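Local coordinates for protein esterase E25 (Uncultured bacterium, PDB 4Q05) that hydrolyses carboxylic esters, probably through a serine nucleophile, as a dimeric member of the bacterial hormone-sensitive lipase family, at residues T61-P66 with G251-V257; G233-A237 with R301-L305; E79-A83 with F262-A266. All coordinates share one frame; numbering follows the deposited sequence.

Contact 1: T61-P66 with G251-V257; sequences TPTPVP and GIDRNLV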
loop_
_atom_site.group_PDB
_atom_site.type_symbol
_atom_site.label_atom_id
_atom_site.label_comp_id
_atom_site.label_asym_id
_atom_site.label_seq_id
_atom_site.Cartn_x
_atom_site.Cartn_y
_atom_site.Cartn_z
ATOM N N THR A 61 19.538 -10.338 8.422
ATOM C CA THR A 61 18.911 -11.469 7.754
ATOM C C THR A 61 19.757 -11.833 6.545
ATOM O O THR A 61 20.132 -10.958 5.767
ATOM C CB THR A 61 17.457 -11.132 7.320
ATOM O OG1 THR A 61 16.655 -10.869 8.481
ATOM C CG2 THR A 61 16.840 -12.285 6.542
ATOM N N PRO A 62 20.089 -13.123 6.386
ATOM C CA PRO A 62 20.846 -13.490 5.185
ATOM C C PRO A 62 19.946 -13.432 3.967
ATOM O O PRO A 62 18.732 -13.603 4.110
ATOM C CB PRO A 62 21.239 -14.950 5.444
ATOM C CG PRO A 62 21.036 -15.166 6.910
ATOM C CD PRO A 62 19.905 -14.263 7.294
ATOM N N THR A 63 20.527 -13.205 2.793
ATOM C CA THR A 63 19.791 -13.297 1.544
ATOM C C THR A 63 18.874 -14.512 1.589
ATOM O O THR A 63 19.331 -15.627 1.836
ATOM C CB THR A 63 20.744 -13.442 0.348
ATOM O OG1 THR A 63 21.640 -12.322 0.308
ATOM C CG2 THR A 63 19.957 -13.515 -0.949
ATOM N N PRO A 64 17.570 -14.304 1.374
ATOM C CA PRO A 64 16.668 -15.462 1.400
ATOM C C PRO A 64 17.121 -16.512 0.389
ATOM O O PRO A 64 17.658 -16.159 -0.662
ATOM C CB PRO A 64 15.313 -14.866 1.007
ATOM C CG PRO A 64 15.405 -13.404 1.446
ATOM C CD PRO A 64 16.854 -13.031 1.170
ATOM N N VAL A 65 16.930 -17.785 0.715
ATOM C CA VAL A 65 17.371 -18.875 -0.151
ATOM C C VAL A 65 16.175 -19.685 -0.650
ATOM O O VAL A 65 15.605 -20.476 0.098
ATOM C CB VAL A 65 18.337 -19.816 0.594
ATOM C CG1 VAL A 65 18.859 -20.886 -0.352
ATOM C CG2 VAL A 65 19.484 -19.026 1.199
ATOM N N PRO A 66 15.784 -19.482 -1.918
ATOM C CA PRO A 66 14.548 -20.088 -2.432
ATOM C C PRO A 66 14.601 -21.601 -2.642
ATOM O O PRO A 66 13.560 -22.189 -2.955
ATOM C CB PRO A 66 14.331 -19.368 -3.773
ATOM C CG PRO A 66 15.110 -18.079 -3.643
ATOM C CD PRO A 66 16.320 -18.465 -2.838
ATOM N N GLY A 251 12.078 -14.442 -3.541
ATOM C CA GLY A 251 13.433 -14.314 -3.035
ATOM C C GLY A 251 13.652 -13.057 -2.202
ATOM O O GLY A 251 14.750 -12.832 -1.689
ATOM N N ILE A 252 12.616 -12.232 -2.062
ATOM C CA ILE A 252 12.729 -10.980 -1.313
ATOM C C ILE A 252 11.957 -11.015 0.005
ATOM O O ILE A 252 12.271 -10.292 0.945
ATOM C CB ILE A 252 12.303 -9.770 -2.190
ATOM C CG1 ILE A 252 13.351 -9.550 -3.285
ATOM C CG2 ILE A 252 12.134 -8.505 -1.347
ATOM C CD1 ILE A 252 12.952 -8.552 -4.353
ATOM N N ASP A 253 10.951 -11.882 0.080
ATOM C CA ASP A 253 10.229 -12.073 1.322
ATOM C C ASP A 253 11.021 -13.096 2.146
ATOM O O ASP A 253 11.080 -14.260 1.790
ATOM C CB ASP A 253 8.815 -12.581 1.022
ATOM C CG ASP A 253 7.977 -12.752 2.270
ATOM O OD1 ASP A 253 8.415 -13.464 3.208
ATOM O OD2 ASP A 253 6.879 -12.162 2.309
ATOM N N ARG A 254 11.624 -12.658 3.242
ATOM C CA ARG A 254 12.540 -13.519 3.998
ATOM C C ARG A 254 11.815 -14.660 4.700
ATOM O O ARG A 254 12.449 -15.604 5.173
ATOM C CB ARG A 254 13.315 -12.703 5.026
ATOM C CG ARG A 254 12.449 -12.225 6.179
ATOM C CD ARG A 254 13.065 -11.065 6.936
ATOM N NE ARG A 254 12.242 -10.793 8.105
ATOM C CZ ARG A 254 12.631 -10.966 9.363
ATOM N NH1 ARG A 254 13.869 -11.365 9.627
ATOM N NH2 ARG A 254 11.779 -10.721 10.352
ATOM N N ASN A 255 10.489 -14.575 4.769
ATOM C CA ASN A 255 9.719 -15.571 5.484
ATOM C C ASN A 255 9.086 -16.625 4.588
ATOM O O ASN A 255 9.319 -17.816 4.786
ATOM C CB ASN A 255 8.684 -14.907 6.393
ATOM C CG ASN A 255 9.316 -13.891 7.326
ATOM O OD1 ASN A 255 8.858 -12.752 7.444
ATOM N ND2 ASN A 255 10.403 -14.290 7.969
ATOM N N LEU A 256 8.286 -16.200 3.615
ATOM C CA LEU A 256 7.708 -17.129 2.656
ATOM C C LEU A 256 8.714 -17.490 1.560
ATOM O O LEU A 256 8.697 -18.609 1.027
ATOM C CB LEU A 256 6.440 -16.545 2.034
ATOM C CG LEU A 256 5.256 -16.345 2.983
ATOM C CD1 LEU A 256 4.056 -15.747 2.244
ATOM C CD2 LEU A 256 4.890 -17.679 3.625
ATOM N N VAL A 257 9.594 -16.539 1.255
ATOM C CA VAL A 257 10.620 -16.673 0.213
ATOM C C VAL A 257 10.079 -16.850 -1.208
ATOM O O VAL A 257 10.413 -16.076 -2.101
ATOM C CB VAL A 257 11.631 -17.817 0.500
ATOM C CG1 VAL A 257 12.747 -17.772 -0.512
ATOM C CG2 VAL A 257 12.212 -17.709 1.904
HETATM O O HOH W 1 16.910 -14.355 -2.411
#
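T61, P64 and P66 meet R254, G251 and V257 where two loops lie side by side: one joins helix 52-59 to helix 66-71, the other is folded by an Asx turn at D253 before helix 262-271. In that turn D253 OD1 accepts from N255 N, nearly along its C-O axis, and from L256 N, above the carboxylate plane; D253 OD2 is hydrogen-bonded to H332 N.

The apolar part is built on the P64 ring and on V257. P64 CG lies 3.3 Å from G251 O and 3.8 Å from R254 CA. V257 CG1, anti to the backbone N (chi1 -173°), is 3.5 Å from P66 CA and 4.2 Å from P64 CB. At the backbone angles of G251 a side chain would strike the preceding carbonyl oxygen and approach the P66 ring. W37 of the second subunit packs on P64 and R254, placing the contact at the dimer interface.

The direct polar link is weak. R254, whose main partner is D334 through a salt bridge, crosses T61 at about a right angle, and its NH1 makes a bent bond to T61 OG1 (3.1 Å, 133°). T61 OG1 is also hydrogen-bonded to I57 O. With a valine here, the I57 carbonyl would probably lose its hydroxyl partner and NH1 this acceptor. One water donates to both P64 O (2.6 Å) and G251 O (2.7 Å).

Contact 2: G233-A237 with R301-L305; sequences GTPGA and RDLLL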
loop_
_atom_site.group_PDB
_atom_site.type_symbol
_atom_site.label_atom_id
_atom_site.label_comp_id
_atom_site.label_asym_id
_atom_site.label_seq_id
_atom_site.Cartn_x
_atom_site.Cartn_y
_atom_site.Cartn_z
ATOM N N GLY A 233 -4.152 -9.108 8.150
ATOM C CA GLY A 233 -2.748 -8.916 8.003
ATOM C C GLY A 233 -2.257 -9.901 6.992
ATOM O O GLY A 233 -2.605 -11.037 7.100
ATOM N N THR A 234 -1.497 -9.425 6.024
ATOM C CA THR A 234 -0.928 -10.206 4.942
ATOM C C THR A 234 -1.814 -11.416 4.555
ATOM O O THR A 234 -1.428 -12.532 4.660
ATOM C CB THR A 234 0.542 -10.577 5.231
ATOM O OG1 THR A 234 1.105 -11.249 4.130
ATOM C CG2 THR A 234 0.665 -11.423 6.454
ATOM N N PRO A 235 -3.104 -11.067 4.140
ATOM C CA PRO A 235 -4.021 -12.200 4.001
ATOM C C PRO A 235 -3.709 -13.125 2.837
ATOM O O PRO A 235 -3.228 -12.683 1.836
ATOM C CB PRO A 235 -5.360 -11.534 3.788
ATOM C CG PRO A 235 -5.062 -10.305 3.085
ATOM C CD PRO A 235 -3.926 -9.798 3.815
ATOM N N GLY A 236 -3.973 -14.403 3.007
ATOM C CA GLY A 236 -3.821 -15.354 1.940
ATOM C C GLY A 236 -5.085 -15.303 1.123
ATOM O O GLY A 236 -5.826 -16.257 1.069
ATOM N N ALA A 237 -5.337 -14.140 0.546
ATOM C CA ALA A 237 -6.615 -13.869 -0.106
ATOM C C ALA A 237 -6.731 -14.521 -1.486
ATOM O O ALA A 237 -7.815 -14.909 -1.914
ATOM C CB ALA A 237 -6.844 -12.357 -0.206
ATOM N N ARG A 301 8.202 -5.874 1.084
ATOM C CA ARG A 301 8.873 -7.137 0.768
ATOM C C ARG A 301 7.956 -8.350 0.916
ATOM O O ARG A 301 8.391 -9.491 0.799
ATOM C CB ARG A 301 10.124 -7.309 1.640
ATOM C CG ARG A 301 11.096 -6.151 1.491
ATOM C CD ARG A 301 12.458 -6.439 2.120
ATOM N NE ARG A 301 13.330 -5.282 1.937
ATOM C CZ ARG A 301 14.654 -5.315 2.037
ATOM N NH1 ARG A 301 15.270 -6.452 2.331
ATOM N NH2 ARG A 301 15.358 -4.200 1.851
ATOM N N ASP A 302 6.681 -8.097 1.164
ATOM C CA ASP A 302 5.734 -9.178 1.410
ATOM C C ASP A 302 5.410 -9.907 0.114
ATOM O O ASP A 302 5.015 -9.272 -0.872
ATOM C CB ASP A 302 4.457 -8.577 1.975
ATOM C CG ASP A 302 3.543 -9.604 2.637
ATOM O OD1 ASP A 302 3.692 -10.830 2.410
ATOM O OD2 ASP A 302 2.656 -9.153 3.388
ATOM N N LEU A 303 5.563 -11.229 0.120
ATOM C CA LEU A 303 5.156 -12.053 -1.013
ATOM C C LEU A 303 3.655 -11.914 -1.242
ATOM O O LEU A 303 3.180 -12.112 -2.362
ATOM C CB LEU A 303 5.491 -13.531 -0.770
ATOM C CG LEU A 303 5.576 -14.413 -2.016
ATOM C CD1 LEU A 303 6.880 -14.123 -2.752
ATOM C CD2 LEU A 303 5.473 -15.917 -1.664
ATOM N N LEU A 304 2.917 -11.580 -0.181
ATOM C CA LEU A 304 1.463 -11.402 -0.276
ATOM C C LEU A 304 1.044 -9.929 -0.325
ATOM O O LEU A 304 -0.128 -9.595 -0.097
ATOM C CB LEU A 304 0.732 -12.091 0.879
ATOM C CG LEU A 304 1.020 -13.594 1.017
ATOM C CD1 LEU A 304 0.130 -14.202 2.096
ATOM C CD2 LEU A 304 0.781 -14.284 -0.312
ATOM N N LEU A 305 1.990 -9.055 -0.624
ATOM C CA LEU A 305 1.657 -7.647 -0.840
ATOM C C LEU A 305 0.483 -7.507 -1.825
ATOM O O LEU A 305 -0.481 -6.798 -1.547
ATOM C CB LEU A 305 2.881 -6.889 -1.353
ATOM C CG LEU A 305 2.637 -5.480 -1.890
ATOM C CD1 LEU A 305 2.053 -4.572 -0.807
ATOM C CD2 LEU A 305 3.931 -4.886 -2.476
#
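T234 and L304 bring the two backbones together, their CA atoms 5.9 Å apart, at the C-terminal ends of two neighbouring strands of the central sheet. The chain turns a corner at G233 and T234, near the end of strand 229-235, with T234 phi at +30°; an inverse gamma turn centred on G236 follows. The opposing segment leaves strand 294-299 and makes a type I beta turn from D302 to L305, with L305 N bonded to D302 O, and L304 stands at the N-cap position of helix 305-317.

The side chains of T234 and D302 carry the polar contact. T234 OG1, trans to the backbone N (chi1 -176°), donates to D302 OD2 at 2.7 Å, using the syn lone pair of that oxygen. The fit is tight: T234 CB is 3.1 Å from D302 OD2. The other oxygen serves its own loop: L304 N donates to D302 OD1 at 2.8 Å from well above the carboxylate plane, closing an Asx turn that helps to fix the rotation of the group. L304 completes the contact with its hydrocarbon chain. Its CB lies 3.4 Å from T234 OG1, and L304 CD1 reaches T234 O at 3.4 Å and G236 CA at 4.1 Å.

Beyond the segments, T298 OG1 is a further partner of D302 OD2, and H332 ND1 is hydrogen-bonded to T234 OG1. In alpha/beta hydrolases the acid of the catalytic triad usually follows the strand equivalent to 294-299, a position consistent with D302, with H332 beside it as the likely histidine. The threonine hydroxyl is thus hydrogen-bonded to both groups and probably helps to hold carboxylate and imidazole in a fixed relation.

Contact 3: E79-A83 with F262-A266; sequences EWRAA and FLEAA
W80 of helix 77-88 reaches across to F262, A265 and A266 at the start of helix 262-271, in a buried helix-to-helix contact. The two short axes come no nearer than 12.9 Å, so large side chains rather than close backbones bridge the gap; their N-to-C directions differ by 125°. The far rim of the indole does most of this work. W80 CZ3 sits 3.5 Å from F262 CE1, the phenyl ring having been brought forward by a chi1 of 180° that sets CG opposite the backbone N. The two rings are tilted against each other, the planes at 54° and the centroid of the indole six-membered ring 5.6 Å from that of the phenyl, an oblique pairing.

Helix 262-271 lies in the long excursion between strands 229-235 and 294-299 of the alpha/beta hydrolase fold; in the hormone-sensitive lipase family N-terminal helices contribute to a cap over the core, and helix 77-88 is probably one of these. P74, in the loop before it, packs on both W80 and A83.

CH2 and CZ2 of the indole lie against the backbone of helix 262-271. W80 CH2 meets A266 N edge-on at 3.5 Å, a nitrogen already bonded to F262 O within its helix. W80 CZ2 touches the methyl A265 CB at 3.8 Å, while A83 CB approaches F262 CE1 at 4.4 Å.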
loop_
_atom_site.group_PDB
_atom_site.type_symbol
_atom_site.label_atom_id
_atom_site.label_comp_id
_atom_site.label_asym_id
_atom_site.label_seq_id
_atom_site.Cartn_x
_atom_site.Cartn_y
_atom_site.Cartn_z
ATOM N N GLU A 79 5.079 -37.198 5.689
ATOM C CA GLU A 79 6.005 -36.126 5.340
ATOM C C GLU A 79 5.430 -34.763 5.731
ATOM O O GLU A 79 6.165 -33.868 6.149
ATOM C CB GLU A 79 6.343 -36.169 3.850
ATOM C CG GLU A 79 7.232 -37.345 3.465
ATOM C CD GLU A 79 7.299 -37.557 1.969
ATOM O OE1 GLU A 79 6.454 -36.980 1.248
ATOM O OE2 GLU A 79 8.198 -38.297 1.514
ATOM N N TRP A 80 4.115 -34.603 5.600
ATOM C CA TRP A 80 3.486 -33.366 6.046
ATOM C C TRP A 80 3.690 -33.168 7.537
ATOM O O TRP A 80 4.145 -32.111 7.962
ATOM C CB TRP A 80 1.996 -33.328 5.698
ATOM C CG TRP A 80 1.773 -32.783 4.334
ATOM C CD1 TRP A 80 1.346 -33.466 3.241
ATOM C CD2 TRP A 80 2.020 -31.440 3.905
ATOM N NE1 TRP A 80 1.282 -32.622 2.151
ATOM C CE2 TRP A 80 1.692 -31.372 2.533
ATOM C CE3 TRP A 80 2.475 -30.284 4.550
ATOM C CZ2 TRP A 80 1.808 -30.193 1.787
ATOM C CZ3 TRP A 80 2.579 -29.102 3.808
ATOM C CH2 TRP A 80 2.256 -29.073 2.436
ATOM N N ARG A 81 3.358 -34.179 8.334
ATOM C CA ARG A 81 3.518 -34.069 9.778
ATOM C C ARG A 81 4.952 -33.669 10.140
ATOM O O ARG A 81 5.168 -32.859 11.037
ATOM C CB ARG A 81 3.099 -35.365 10.483
ATOM C CG ARG A 81 1.595 -35.657 10.388
ATOM C CD ARG A 81 1.167 -36.769 11.345
ATOM N NE ARG A 81 1.762 -38.055 10.990
ATOM C CZ ARG A 81 1.187 -38.954 10.196
ATOM N NH1 ARG A 81 -0.008 -38.713 9.671
ATOM N NH2 ARG A 81 1.805 -40.098 9.929
ATOM N N ALA A 82 5.923 -34.221 9.422
ATOM C CA ALA A 82 7.326 -33.890 9.670
ATOM C C ALA A 82 7.661 -32.455 9.268
ATOM O O ALA A 82 8.336 -31.734 10.010
ATOM C CB ALA A 82 8.248 -34.868 8.946
ATOM N N ALA A 83 7.217 -32.046 8.080
ATOM C CA ALA A 83 7.464 -30.682 7.621
ATOM C C ALA A 83 6.873 -29.695 8.622
ATOM O O ALA A 83 7.507 -28.712 9.003
ATOM C CB ALA A 83 6.854 -30.463 6.243
ATOM N N PHE A 262 7.000 -25.511 -1.198
ATOM C CA PHE A 262 6.193 -25.696 -0.002
ATOM C C PHE A 262 4.854 -24.966 -0.025
ATOM O O PHE A 262 3.801 -25.563 0.234
ATOM C CB PHE A 262 6.965 -25.303 1.254
ATOM C CG PHE A 262 6.167 -25.479 2.500
ATOM C CD1 PHE A 262 6.002 -26.735 3.055
ATOM C CD2 PHE A 262 5.528 -24.404 3.087
ATOM C CE1 PHE A 262 5.240 -26.914 4.197
ATOM C CE2 PHE A 262 4.761 -24.576 4.227
ATOM C CZ PHE A 262 4.619 -25.843 4.782
ATOM N N LEU A 263 4.884 -23.672 -0.322
ATOM C CA LEU A 263 3.667 -22.880 -0.209
ATOM C C LEU A 263 2.616 -23.424 -1.155
ATOM O O LEU A 263 1.482 -23.640 -0.760
ATOM C CB LEU A 263 3.938 -21.402 -0.491
ATOM C CG LEU A 263 2.716 -20.496 -0.377
ATOM C CD1 LEU A 263 2.012 -20.716 0.971
ATOM C CD2 LEU A 263 3.091 -19.015 -0.576
ATOM N N GLU A 264 2.998 -23.678 -2.401
ATOM C CA GLU A 264 2.037 -24.245 -3.336
ATOM C C GLU A 264 1.498 -25.591 -2.838
ATOM O O GLU A 264 0.306 -25.871 -2.938
ATOM C CB GLU A 264 2.632 -24.398 -4.744
ATOM C CG GLU A 264 1.645 -25.089 -5.674
ATOM C CD GLU A 264 2.081 -25.138 -7.127
ATOM O OE1 GLU A 264 3.231 -24.756 -7.434
ATOM O OE2 GLU A 264 1.250 -25.564 -7.962
ATOM N N ALA A 265 2.384 -26.418 -2.297
ATOM C CA ALA A 265 1.979 -27.719 -1.780
ATOM C C ALA A 265 0.967 -27.535 -0.660
ATOM O O ALA A 265 -0.053 -28.232 -0.612
ATOM C CB ALA A 265 3.191 -28.497 -1.285
ATOM N N ALA A 266 1.238 -26.590 0.240
ATOM C CA ALA A 266 0.314 -26.318 1.338
ATOM C C ALA A 266 -1.026 -25.824 0.804
ATOM O O ALA A 266 -2.094 -26.241 1.264
ATOM C CB ALA A 266 0.909 -25.294 2.306
#

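Contacts 1 and 2 touch directly, their centres 14 Å apart: D253 OD2 of contact 1 is 2.7 Å from L303 N of contact 2, a probable hydrogen bond, and D253 CB packs at 3.1 Å from R301 O. The dimer-facing loops are thereby joined to the turn carrying D302, the probable catalytic acid. Contact 3 is more remote, its centre 19 Å from that of contact 2, yet L263 CD2 and L303 CD2 touch at 4.1 Å. Contacts 1 and 3 do not touch, although 251-257 leads directly toward helix 262-271. A bound sodium ion lies about 11 Å from the P235 side chain.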